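Tricorn protease (Thermoplasma acidophilum, PDB 1K32) hydrolyses peptide bonds as a serine protease and probably acts downstream of the proteasome, with beta propellers that appear to gate substrate access. Local coordinates at residues 14-19 with 706-711; 31-36 with 702-707; 70-75 with 100-105; 250-253 with 258-261; 666-671 with 686-691. All blocks are in the same frame, centred on the assembly; numbering follows the deposited sequence.

Interactions 1 and 2 share helix 702-714, and the other three each touch one of them. The N-terminal half of the helix meets segment 31-36 in interaction 2 and its middle meets 14-19 in interaction 1, with centres about 7 Å apart. Interaction 3 lies inside the next propeller blade, its centre about 13 Å from that of interaction 2, and the M72 methyl touches the Y703 hydroxyl. Interaction 4, about 16 Å from interaction 1 between centres, is tied to it by the E711-R250 salt bridge. Interaction 5 packs the two preceding helices, and A667 touches I709 of interaction 1. R702 of interaction 2 is salt-bridged to D976, in the S41 peptidase region.

Interaction 1. Residues 14-19 with 706-711; sequences PNLLLN and SNVIVE
The seam between the first blade of the six-bladed propeller and helix 702-714 of the C1 region is bridged here by L16 and L18, which meet N707 and V708 as the chain enters strand 18-23. Both leucines direct their side chains at the helix, while the intervening L17 turns to the other side and packs on F29, C31 and I282. L16 holds CG anti to its own N (chi1 -174°), which extends the isobutyl group to the helix; its CD2 lies 4.2 Å from V708 CG2, the two side chains meeting at a slant. The same CD2 also sits 4.3 Å from N707 CB, at the root of that side chain. L18 and N707 approach from opposite directions: L18 CD2 stands 4.1 Å from N707 CG, so a methyl group abuts the carboxamide. On the helix, V708 also touches Y692 and C699, placing it between the propeller and its neighbours in the C1 region. One turn on, E711 forms salt bridges with K177 and R250, adding a charged link to the same propeller. The contact between the two segments themselves is almost wholly van der Waals, with sparse apolar touches and a modest 147 Å² of surface buried. It therefore depends on shape more than on direction, and the E711 salt bridges add a directional, charged link nearby.

Interaction 2. Residues 31-36 with 702-707; sequences CCDDLW and RYDLSN
D33, at the tip of the type I' turn from C31 to D34, lays its carboxylate beside Y703, with OD2 3.4 Å from Y703 CB. That oxygen lies at the edge of the phenol ring, near its plane, while the carboxylate itself is turned 80° against the ring. Y703 carries its CG anti to the backbone N (chi1 -168°), leading the ring away from the turn and presenting the CB methylene to D33. D704, the other helix residue in the contact, brings OD2 to 4.1 Å from D33 OD2, two like charges close together, an approach probably eased by waters and nearby N-H and O-H groups. One water bridges by accepting from D33 N and donating to D704 OD2 at 2.7 Å; a second links C32 N to the same oxygen. A third donates to D33 OD1 at 2.6 Å and accepts from Y703 N at 2.8 Å, tying the turn to the first turn of the helix. Protein donors also contribute: D33 OD2 is hydrogen-bonded to T701 OG1, and D704 OD1 to the backbone N of both K700 and T701. Both carboxylates thus gather at the N-terminal end of helix 702-714, whose dipole would be expected to ease their negative charge. The turn joins strands 26-31 and 34-39 of the first propeller blade. Y703 reaches past it to V54 and N56 on strand 54-60 of the next blade, while L705 packs on F660 and M663 of helix 656-674.

Interaction 3. Residues 70-75 with 100-105; sequences RVMRGS and GKSTGR
R70 donates from NH1 to S102 OG at 2.9 Å, joining two strands of the second blade of the six-bladed propeller. The N-H points fairly straight at the oxygen (155°), and OG lies at the edge of the guanidinium, only 7° out of its plane. S102 CB is also close to this edge, 3.3 Å from R70 NH1. Strands 66-73 and 100-103 do not pair with each other; both pair with strand 79-86, and the arginine spans the gap over it, resting on A80 and L82. Its reach comes from an extended chain with CG anti to the backbone N (chi1 -179°) and no bend as far as NE. S102 answers with OG anti to its own N, which turns the hydroxyl toward the arginine. Further out, two carbonyls hold the guanidinium in place: NE is hydrogen-bonded to T109 O and NH1, in addition to its serine bond, to F108 O. With several edges of the flat group engaged, its rotation is probably well restricted in this buried setting. M72, two residues along the same strand, fills the next position and rests on V54 and N56. Its chain bends at the sulfur, and SD lies 3.8 Å from S102 OG. The same sulfur sits in the guanidinium plane and accepts a weak hydrogen bond from R70 NH2, at 3.3 Å.

Interaction 4. Residues 250-253 with 258-261; sequences RHLN and RILF
L252 has CG anti to its carbonyl carbon (chi1 -60°) and F261 has CG between the backbone N and carbonyl carbon (chi1 69°), torsions that set the two side chains side by side and pointing the same way. L252 CD2 approaches F261 CB to 3.5 Å, obliquely to the ring, and reaches I259 CG2 at 3.9 Å. These three apolar groups share one face, where L252 and I259 also touch V210 of strand 207-212; N253 and L260 turn to the other face. The backbones are joined at the N253-L260 hydrogen-bonded pair. L260 N donates to N253 O at 2.8 Å, nearly straight (170°), and N253 N returns a more bent bond to L260 O at 3.0 Å. CA-H contacts from L252 and I259 reinforce the same two carbonyls. Farther along, R250 pairs with S262, so H251 and L252 together face F261, as in a beta bulge; H251 takes left-handed backbone angles there. R250 points its guanidinium elsewhere, to E711 and E172. This antiparallel hairpin forms the first two strands of a four-stranded blade, the sixth of the six-bladed propeller.

Interaction 5. Residues 666-671 with 686-691; sequences EAWKLA and ERIYEK
W668 offers one face of its indole to Y689, whose CD2 sits 3.3 Å above the plane and over its centre. This is a T-shaped (edge-to-face) pair, with the phenol edge aimed at the indole face, the planes at 75°, and the five-membered ring and phenol centroids 4.7 Å apart. Y689 CD2 is 3.4 Å from W668 CE2, and Y689 CB is equally close to W668 NE1, so the methylene and ring edge both press on the indole. Each aromatic has CG anti to its backbone N, sending the two side chains from facing helices into the same gap, where they cross at about a right angle. I688 meets the indole at its edge, with CG1 4.2 Å from W668 NE1. Segments 666-671 and 686-691 run nearly antiparallel, at 169°, with axes 11.1 Å apart at closest approach, a separation spanned by the large rings. Helix 702-714 lies against both, through A667 on I709 and I688 on M712. The polar ends are anchored to the opposite helix in each case: W668 NE1 is hydrogen-bonded to S685 O, and Y689 OH to D665 OD2. R356 adds a cation-pi contact to Y689. The pairing probably gains from a ring C-H directed at the indole pi face; the W668 NE1 bond to S685 O restrains how the indole is turned, and the Y689 OH bond to D665 anchors the far end of the phenol, which makes this helix packing more directional than aliphatic contact alone.

Interaction 1. Residues 14-19 with 706-711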
# COMPACT_ATOMS: atom_id res chain seq x y z
N PRO A 14 35.26 60.29 14.33
CA PRO A 14 34.09 61.14 14.10
C PRO A 14 32.98 60.42 13.35
O PRO A 14 33.19 59.34 12.79
CB PRO A 14 34.67 62.31 13.31
CG PRO A 14 35.73 61.65 12.49
CD PRO A 14 36.38 60.68 13.46
N ASN A 15 31.79 61.02 13.35
CA ASN A 15 30.65 60.44 12.66
C ASN A 15 30.32 61.18 11.35
O ASN A 15 30.75 62.31 11.13
CB ASN A 15 29.41 60.49 13.56
CG ASN A 15 29.51 59.54 14.75
OD1 ASN A 15 29.89 59.95 15.85
ND2 ASN A 15 29.16 58.28 14.53
N LEU A 16 29.55 60.52 10.49
CA LEU A 16 29.13 61.12 9.23
C LEU A 16 27.83 61.87 9.59
O LEU A 16 26.84 61.25 9.95
CB LEU A 16 28.84 60.04 8.19
CG LEU A 16 28.53 60.48 6.76
CD1 LEU A 16 29.81 60.92 6.06
CD2 LEU A 16 27.88 59.33 6.00
N LEU A 17 27.85 63.20 9.51
CA LEU A 17 26.67 63.99 9.86
C LEU A 17 25.92 64.39 8.59
O LEU A 17 26.54 64.79 7.61
CB LEU A 17 27.09 65.23 10.65
CG LEU A 17 28.03 64.97 11.84
CD1 LEU A 17 28.18 66.26 12.64
CD2 LEU A 17 27.48 63.85 12.74
N LEU A 18 24.59 64.30 8.62
CA LEU A 18 23.82 64.64 7.43
C LEU A 18 22.47 65.29 7.64
O LEU A 18 21.96 65.39 8.76
CB LEU A 18 23.58 63.36 6.61
CG LEU A 18 24.69 62.31 6.56
CD1 LEU A 18 24.12 60.96 6.95
CD2 LEU A 18 25.31 62.27 5.17
N ASN A 19 21.91 65.74 6.53
CA ASN A 19 20.58 66.33 6.45
C ASN A 19 20.13 67.13 7.67
O ASN A 19 19.35 66.66 8.48
CB ASN A 19 19.59 65.21 6.12
CG ASN A 19 19.98 64.45 4.85
OD1 ASN A 19 19.45 63.38 4.54
ND2 ASN A 19 20.91 65.01 4.09
N SER A 706 25.90 53.97 2.32
CA SER A 706 25.17 54.26 1.09
C SER A 706 25.39 55.70 0.65
O SER A 706 25.62 55.97 -0.52
CB SER A 706 23.67 54.01 1.30
OG SER A 706 22.92 54.55 0.24
N ASN A 707 25.29 56.63 1.59
CA ASN A 707 25.49 58.03 1.26
C ASN A 707 26.84 58.24 0.60
O ASN A 707 26.96 59.01 -0.36
CB ASN A 707 25.40 58.90 2.53
CG ASN A 707 23.96 59.12 2.98
OD1 ASN A 707 23.31 58.24 3.58
ND2 ASN A 707 23.45 60.30 2.70
N VAL A 708 27.86 57.55 1.10
CA VAL A 708 29.20 57.68 0.56
C VAL A 708 29.30 57.01 -0.80
O VAL A 708 29.76 57.63 -1.76
CB VAL A 708 30.25 57.06 1.52
CG1 VAL A 708 31.66 57.15 0.91
CG2 VAL A 708 30.19 57.80 2.89
N ILE A 709 28.84 55.76 -0.90
CA ILE A 709 28.92 55.03 -2.16
C ILE A 709 28.16 55.72 -3.29
O ILE A 709 28.65 55.81 -4.42
CB ILE A 709 28.37 53.59 -2.02
CG1 ILE A 709 29.41 52.73 -1.30
CG2 ILE A 709 28.04 53.00 -3.39
CD1 ILE A 709 29.01 51.30 -1.12
N VAL A 710 26.96 56.21 -2.99
CA VAL A 710 26.14 56.86 -3.99
C VAL A 710 26.80 58.13 -4.52
O VAL A 710 26.72 58.38 -5.71
CB VAL A 710 24.74 57.20 -3.42
CG1 VAL A 710 23.97 58.06 -4.41
CG2 VAL A 710 23.97 55.91 -3.14
N GLU A 711 27.41 58.92 -3.64
CA GLU A 711 28.09 60.15 -4.05
C GLU A 711 29.24 59.80 -4.99
O GLU A 711 29.43 60.46 -6.00
CB GLU A 711 28.64 60.92 -2.83
CG GLU A 711 27.58 61.63 -1.97
CD GLU A 711 27.14 62.97 -2.55
OE1 GLU A 711 26.30 63.65 -1.93
OE2 GLU A 711 27.64 63.36 -3.63

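Interaction 2. Residues 31-36 with 702-707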
# COMPACT_ATOMS: atom_id res chain seq x y z
N CYS A 31 22.53 61.24 12.43
CA CYS A 31 23.81 60.60 12.71
C CYS A 31 23.47 59.19 13.14
O CYS A 31 22.68 59.01 14.08
CB CYS A 31 24.57 61.33 13.83
SG CYS A 31 26.10 60.50 14.32
N CYS A 32 24.05 58.20 12.47
CA CYS A 32 23.79 56.80 12.75
C CYS A 32 22.29 56.47 12.61
O CYS A 32 21.73 55.71 13.39
CB CYS A 32 24.27 56.41 14.16
SG CYS A 32 26.07 56.43 14.42
N ASP A 33 21.66 57.07 11.60
CA ASP A 33 20.25 56.84 11.30
C ASP A 33 19.28 57.43 12.33
O ASP A 33 18.07 57.34 12.17
CB ASP A 33 19.98 55.34 11.18
CG ASP A 33 20.97 54.64 10.26
OD1 ASP A 33 20.92 53.39 10.20
OD2 ASP A 33 21.78 55.32 9.60
N ASP A 34 19.81 58.03 13.39
CA ASP A 34 18.96 58.62 14.43
C ASP A 34 18.98 60.14 14.33
O ASP A 34 19.80 60.71 13.61
CB ASP A 34 19.45 58.15 15.81
CG ASP A 34 19.16 56.67 16.06
OD1 ASP A 34 19.89 56.04 16.84
OD2 ASP A 34 18.20 56.15 15.48
N LEU A 35 18.08 60.81 15.03
CA LEU A 35 17.99 62.26 14.99
C LEU A 35 18.69 62.87 16.20
O LEU A 35 18.48 62.43 17.33
CB LEU A 35 16.52 62.72 14.98
CG LEU A 35 16.06 63.88 14.09
CD1 LEU A 35 14.90 64.61 14.77
CD2 LEU A 35 17.21 64.84 13.79
N TRP A 36 19.49 63.90 15.96
CA TRP A 36 20.20 64.55 17.05
C TRP A 36 19.91 66.05 17.07
O TRP A 36 19.47 66.61 16.07
CB TRP A 36 21.72 64.36 16.90
CG TRP A 36 22.20 62.95 16.98
CD1 TRP A 36 22.02 61.96 16.05
CD2 TRP A 36 22.98 62.36 18.04
NE1 TRP A 36 22.63 60.80 16.46
CE2 TRP A 36 23.23 61.02 17.68
CE3 TRP A 36 23.48 62.84 19.26
CZ2 TRP A 36 23.96 60.15 18.49
CZ3 TRP A 36 24.21 61.97 20.07
CH2 TRP A 36 24.44 60.64 19.68
N ARG A 702 24.78 50.96 7.66
CA ARG A 702 24.69 50.68 6.23
C ARG A 702 24.17 51.89 5.48
O ARG A 702 24.53 52.09 4.33
CB ARG A 702 23.78 49.48 5.96
CG ARG A 702 23.65 49.13 4.47
CD ARG A 702 24.98 48.63 3.89
NE ARG A 702 24.89 48.38 2.46
CZ ARG A 702 24.84 49.34 1.53
NH1 ARG A 702 24.76 49.03 0.25
NH2 ARG A 702 24.89 50.62 1.89
N TYR A 703 23.32 52.68 6.12
CA TYR A 703 22.81 53.89 5.48
C TYR A 703 23.93 54.90 5.25
O TYR A 703 23.98 55.55 4.21
CB TYR A 703 21.71 54.54 6.32
CG TYR A 703 20.97 55.60 5.53
CD1 TYR A 703 20.35 55.29 4.33
CD2 TYR A 703 20.91 56.92 5.98
CE1 TYR A 703 19.68 56.25 3.58
CE2 TYR A 703 20.24 57.90 5.23
CZ TYR A 703 19.63 57.55 4.03
OH TYR A 703 18.96 58.48 3.27
N ASP A 704 24.80 55.06 6.25
CA ASP A 704 25.96 55.96 6.18
C ASP A 704 26.79 55.57 4.96
O ASP A 704 27.16 56.43 4.15
CB ASP A 704 26.85 55.80 7.42
CG ASP A 704 26.23 56.38 8.67
OD1 ASP A 704 26.69 56.05 9.78
OD2 ASP A 704 25.28 57.19 8.55
N LEU A 705 27.06 54.27 4.83
CA LEU A 705 27.87 53.75 3.73
C LEU A 705 27.23 54.06 2.39
O LEU A 705 27.93 54.38 1.43
CB LEU A 705 28.04 52.23 3.87
CG LEU A 705 29.34 51.60 3.33
CD1 LEU A 705 29.08 50.16 2.92
CD2 LEU A 705 29.88 52.37 2.15
N SER A 706 25.90 53.97 2.32
CA SER A 706 25.17 54.26 1.09
C SER A 706 25.39 55.70 0.65
O SER A 706 25.62 55.97 -0.52
CB SER A 706 23.67 54.01 1.30
OG SER A 706 22.92 54.55 0.24
N ASN A 707 25.29 56.63 1.59
CA ASN A 707 25.49 58.03 1.26
C ASN A 707 26.84 58.24 0.60
O ASN A 707 26.96 59.01 -0.36
CB ASN A 707 25.40 58.90 2.53
CG ASN A 707 23.96 59.12 2.98
OD1 ASN A 707 23.31 58.24 3.58
ND2 ASN A 707 23.45 60.30 2.70
O HOH W 1 25.86 58.73 10.68
O HOH W 2 21.57 51.84 8.17
O HOH W 3 22.83 58.05 9.30

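Interaction 3. Residues 70-75 with 100-105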
# COMPACT_ATOMS: atom_id res chain seq x y z
N ARG A 70 10.81 61.88 8.73
CA ARG A 70 10.62 60.83 7.73
C ARG A 70 11.51 59.65 8.11
O ARG A 70 12.73 59.79 8.27
CB ARG A 70 10.99 61.31 6.31
CG ARG A 70 10.77 60.21 5.25
CD ARG A 70 11.06 60.65 3.82
NE ARG A 70 10.73 59.63 2.80
CZ ARG A 70 11.49 58.58 2.50
NH1 ARG A 70 11.12 57.73 1.55
NH2 ARG A 70 12.63 58.37 3.13
N VAL A 71 10.91 58.48 8.29
CA VAL A 71 11.71 57.33 8.66
C VAL A 71 11.45 56.20 7.69
O VAL A 71 10.33 56.03 7.22
CB VAL A 71 11.39 56.86 10.11
CG1 VAL A 71 9.92 56.60 10.26
CG2 VAL A 71 12.18 55.60 10.45
N MET A 72 12.48 55.43 7.37
CA MET A 72 12.30 54.29 6.47
C MET A 72 12.43 52.96 7.21
O MET A 72 13.15 52.85 8.19
CB MET A 72 13.32 54.36 5.33
CG MET A 72 13.12 55.53 4.37
SD MET A 72 14.60 55.72 3.31
CE MET A 72 15.67 56.46 4.53
N ARG A 73 11.68 51.95 6.75
CA ARG A 73 11.73 50.61 7.36
C ARG A 73 11.73 49.57 6.26
O ARG A 73 11.48 49.90 5.10
CB ARG A 73 10.54 50.40 8.30
CG ARG A 73 10.77 51.01 9.66
CD ARG A 73 9.63 50.74 10.62
NE ARG A 73 9.79 51.53 11.84
CZ ARG A 73 8.94 51.52 12.86
NH1 ARG A 73 9.17 52.27 13.92
NH2 ARG A 73 7.86 50.76 12.82
N GLY A 74 11.97 48.31 6.62
CA GLY A 74 12.05 47.24 5.63
C GLY A 74 13.56 47.06 5.42
O GLY A 74 14.27 48.06 5.35
N SER A 75 14.04 45.82 5.32
CA SER A 75 15.48 45.58 5.17
C SER A 75 16.17 46.49 4.16
O SER A 75 17.25 47.01 4.43
CB SER A 75 15.74 44.12 4.81
OG SER A 75 15.23 43.83 3.53
N GLY A 100 4.54 54.49 2.14
CA GLY A 100 4.97 54.91 0.81
C GLY A 100 6.18 54.14 0.30
O GLY A 100 7.08 53.81 1.07
N LYS A 101 6.21 53.86 -1.00
CA LYS A 101 7.34 53.14 -1.59
C LYS A 101 8.55 54.08 -1.63
O LYS A 101 8.40 55.27 -1.89
CB LYS A 101 7.03 52.69 -3.01
CG LYS A 101 5.83 51.78 -3.16
CD LYS A 101 5.65 51.42 -4.63
CE LYS A 101 4.45 50.51 -4.87
NZ LYS A 101 4.43 50.05 -6.29
N SER A 102 9.73 53.54 -1.41
CA SER A 102 10.93 54.38 -1.41
C SER A 102 12.14 53.66 -1.99
O SER A 102 12.27 52.45 -1.83
CB SER A 102 11.22 54.81 0.04
OG SER A 102 12.41 55.56 0.18
N THR A 103 12.99 54.40 -2.70
CA THR A 103 14.26 53.87 -3.23
C THR A 103 15.26 54.97 -2.88
O THR A 103 14.86 56.09 -2.55
CB THR A 103 14.25 53.68 -4.77
OG1 THR A 103 14.22 54.95 -5.43
CG2 THR A 103 13.04 52.87 -5.19
N GLY A 104 16.56 54.66 -2.92
CA GLY A 104 17.56 55.66 -2.59
C GLY A 104 17.49 56.91 -3.45
O GLY A 104 17.77 58.00 -2.97
N ARG A 105 17.10 56.76 -4.71
CA ARG A 105 17.01 57.90 -5.62
C ARG A 105 15.62 58.56 -5.63
O ARG A 105 15.44 59.63 -6.23
CB ARG A 105 17.41 57.46 -7.03
CG ARG A 105 16.73 56.19 -7.49
CD ARG A 105 17.51 55.46 -8.58
NE ARG A 105 16.82 54.23 -8.96
CZ ARG A 105 16.73 53.15 -8.18
NH1 ARG A 105 16.06 52.08 -8.61
NH2 ARG A 105 17.31 53.12 -6.99

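Interaction 4. Residues 250-253 with 258-261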
# COMPACT_ATOMS: atom_id res chain seq x y z
N ARG A 250 24.67 69.66 0.35
CA ARG A 250 23.38 68.99 0.24
C ARG A 250 22.39 69.41 1.30
O ARG A 250 22.76 69.84 2.40
CB ARG A 250 23.54 67.47 0.42
CG ARG A 250 24.45 66.74 -0.53
CD ARG A 250 23.89 66.72 -1.94
NE ARG A 250 24.85 66.09 -2.83
CZ ARG A 250 24.76 66.09 -4.15
NH1 ARG A 250 25.71 65.49 -4.86
NH2 ARG A 250 23.74 66.70 -4.75
N HIS A 251 21.11 69.26 0.96
CA HIS A 251 20.06 69.48 1.92
C HIS A 251 20.00 70.86 2.59
O HIS A 251 20.18 70.95 3.79
CB HIS A 251 20.23 68.40 3.00
CG HIS A 251 18.98 68.05 3.75
ND1 HIS A 251 18.03 67.19 3.25
CD2 HIS A 251 18.57 68.39 4.99
CE1 HIS A 251 17.09 67.01 4.16
NE2 HIS A 251 17.39 67.73 5.23
N LEU A 252 19.77 71.92 1.82
CA LEU A 252 19.65 73.25 2.43
C LEU A 252 18.36 73.35 3.25
O LEU A 252 17.33 72.80 2.87
CB LEU A 252 19.58 74.35 1.36
CG LEU A 252 20.71 74.55 0.37
CD1 LEU A 252 20.45 75.83 -0.39
CD2 LEU A 252 22.06 74.61 1.09
N ASN A 253 18.42 74.06 4.37
CA ASN A 253 17.24 74.27 5.20
C ASN A 253 17.44 75.61 5.88
O ASN A 253 18.59 76.05 6.06
CB ASN A 253 17.08 73.13 6.22
CG ASN A 253 16.07 72.08 5.76
OD1 ASN A 253 16.25 70.89 5.99
ND2 ASN A 253 15.01 72.52 5.09
N ARG A 258 19.17 82.15 8.71
CA ARG A 258 20.38 81.45 8.30
C ARG A 258 20.08 80.16 7.54
O ARG A 258 18.99 79.60 7.64
CB ARG A 258 21.22 81.13 9.54
CG ARG A 258 21.56 82.34 10.36
CD ARG A 258 21.69 81.96 11.82
NE ARG A 258 23.05 81.61 12.18
CZ ARG A 258 23.38 81.06 13.34
NH1 ARG A 258 24.65 80.78 13.60
NH2 ARG A 258 22.45 80.78 14.23
N ILE A 259 21.06 79.70 6.76
CA ILE A 259 20.89 78.47 5.99
C ILE A 259 21.87 77.40 6.47
O ILE A 259 23.06 77.64 6.60
CB ILE A 259 21.12 78.70 4.48
CG1 ILE A 259 20.05 79.64 3.93
CG2 ILE A 259 21.04 77.36 3.73
CD1 ILE A 259 20.23 79.96 2.48
N LEU A 260 21.32 76.22 6.73
CA LEU A 260 22.10 75.09 7.20
C LEU A 260 22.19 74.03 6.09
O LEU A 260 21.25 73.87 5.32
CB LEU A 260 21.40 74.50 8.42
CG LEU A 260 22.10 73.37 9.16
CD1 LEU A 260 23.41 73.85 9.70
CD2 LEU A 260 21.20 72.89 10.28
N PHE A 261 23.31 73.32 6.02
CA PHE A 261 23.48 72.29 4.99
C PHE A 261 24.56 71.27 5.38
O PHE A 261 25.32 71.48 6.31
CB PHE A 261 23.79 72.95 3.63
CG PHE A 261 25.16 73.59 3.54
CD1 PHE A 261 26.28 72.85 3.14
CD2 PHE A 261 25.33 74.94 3.87
CE1 PHE A 261 27.55 73.45 3.07
CE2 PHE A 261 26.59 75.55 3.80
CZ PHE A 261 27.70 74.81 3.41

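Interaction 5. Residues 666-671 with 686-691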
# COMPACT_ATOMS: atom_id res chain seq x y z
N GLU A 666 34.87 47.46 -3.46
CA GLU A 666 34.20 46.70 -4.53
C GLU A 666 33.24 47.58 -5.34
O GLU A 666 33.16 47.45 -6.57
CB GLU A 666 33.44 45.49 -3.97
CG GLU A 666 32.91 44.57 -5.06
CD GLU A 666 32.71 43.13 -4.61
OE1 GLU A 666 32.82 42.23 -5.48
OE2 GLU A 666 32.43 42.89 -3.41
N ALA A 667 32.51 48.46 -4.67
CA ALA A 667 31.57 49.36 -5.35
C ALA A 667 32.35 50.27 -6.30
O ALA A 667 31.93 50.50 -7.43
CB ALA A 667 30.82 50.21 -4.32
N TRP A 668 33.48 50.77 -5.83
CA TRP A 668 34.35 51.64 -6.62
C TRP A 668 34.91 50.85 -7.83
O TRP A 668 34.90 51.35 -8.95
CB TRP A 668 35.48 52.16 -5.72
CG TRP A 668 36.55 52.92 -6.43
CD1 TRP A 668 36.56 54.25 -6.72
CD2 TRP A 668 37.77 52.39 -6.96
NE1 TRP A 668 37.70 54.59 -7.41
CE2 TRP A 668 38.46 53.46 -7.57
CE3 TRP A 668 38.34 51.11 -6.99
CZ2 TRP A 668 39.70 53.29 -8.20
CZ3 TRP A 668 39.57 50.93 -7.61
CH2 TRP A 668 40.24 52.02 -8.21
N LYS A 669 35.38 49.63 -7.58
CA LYS A 669 35.94 48.76 -8.61
C LYS A 669 34.91 48.35 -9.66
O LYS A 669 35.21 48.29 -10.85
CB LYS A 669 36.57 47.52 -7.97
CG LYS A 669 37.05 46.44 -8.94
CD LYS A 669 38.01 45.47 -8.24
CE LYS A 669 38.45 44.34 -9.16
NZ LYS A 669 38.94 44.84 -10.47
N LEU A 670 33.68 48.06 -9.22
CA LEU A 670 32.61 47.69 -10.14
C LEU A 670 32.26 48.90 -11.01
O LEU A 670 32.13 48.78 -12.22
CB LEU A 670 31.36 47.23 -9.37
CG LEU A 670 31.36 45.80 -8.80
CD1 LEU A 670 30.27 45.65 -7.73
CD2 LEU A 670 31.14 44.80 -9.93
N ALA A 671 32.12 50.06 -10.40
CA ALA A 671 31.80 51.27 -11.13
C ALA A 671 32.83 51.50 -12.24
O ALA A 671 32.47 51.84 -13.36
CB ALA A 671 31.77 52.46 -10.19
N GLU A 686 40.22 57.02 -10.61
CA GLU A 686 41.43 57.43 -9.90
C GLU A 686 41.29 58.79 -9.24
O GLU A 686 41.92 59.08 -8.23
CB GLU A 686 42.62 57.45 -10.86
CG GLU A 686 42.93 56.10 -11.44
CD GLU A 686 44.22 56.10 -12.22
OE1 GLU A 686 44.30 56.80 -13.26
OE2 GLU A 686 45.17 55.39 -11.80
N ARG A 687 40.46 59.63 -9.84
CA ARG A 687 40.22 60.97 -9.35
C ARG A 687 39.29 61.00 -8.13
O ARG A 687 39.41 61.86 -7.26
CB ARG A 687 39.61 61.79 -10.49
CG ARG A 687 39.50 63.27 -10.26
CD ARG A 687 38.78 63.89 -11.44
NE ARG A 687 37.33 63.68 -11.34
CZ ARG A 687 36.53 63.48 -12.38
NH1 ARG A 687 35.23 63.30 -12.18
NH2 ARG A 687 37.01 63.43 -13.61
N ILE A 688 38.37 60.04 -8.06
CA ILE A 688 37.41 60.04 -6.96
C ILE A 688 37.67 59.06 -5.81
O ILE A 688 37.07 59.21 -4.74
CB ILE A 688 35.97 59.75 -7.48
CG1 ILE A 688 35.87 58.31 -8.00
CG2 ILE A 688 35.61 60.71 -8.60
CD1 ILE A 688 34.46 57.90 -8.41
N TYR A 689 38.55 58.09 -6.03
CA TYR A 689 38.81 57.09 -5.00
C TYR A 689 39.08 57.55 -3.57
O TYR A 689 38.34 57.16 -2.66
CB TYR A 689 39.95 56.15 -5.42
CG TYR A 689 40.19 55.06 -4.39
CD1 TYR A 689 41.15 55.21 -3.39
CD2 TYR A 689 39.40 53.91 -4.37
CE1 TYR A 689 41.30 54.26 -2.38
CE2 TYR A 689 39.54 52.95 -3.37
CZ TYR A 689 40.49 53.14 -2.38
OH TYR A 689 40.61 52.20 -1.38
N GLU A 690 40.12 58.36 -3.37
CA GLU A 690 40.49 58.78 -2.01
C GLU A 690 39.43 59.61 -1.31
O GLU A 690 39.08 59.35 -0.16
CB GLU A 690 41.81 59.57 -2.03
CG GLU A 690 42.30 59.92 -0.62
CD GLU A 690 43.44 60.91 -0.61
OE1 GLU A 690 43.86 61.32 0.50
OE2 GLU A 690 43.92 61.29 -1.70
N LYS A 691 38.95 60.63 -2.00
CA LYS A 691 37.93 61.52 -1.47
C LYS A 691 36.80 60.77 -0.76
O LYS A 691 36.43 61.10 0.36
CB LYS A 691 37.42 62.37 -2.64
CG LYS A 691 36.04 62.94 -2.56
CD LYS A 691 35.78 63.78 -3.81
CE LYS A 691 36.81 64.91 -3.92
NZ LYS A 691 36.50 65.92 -4.95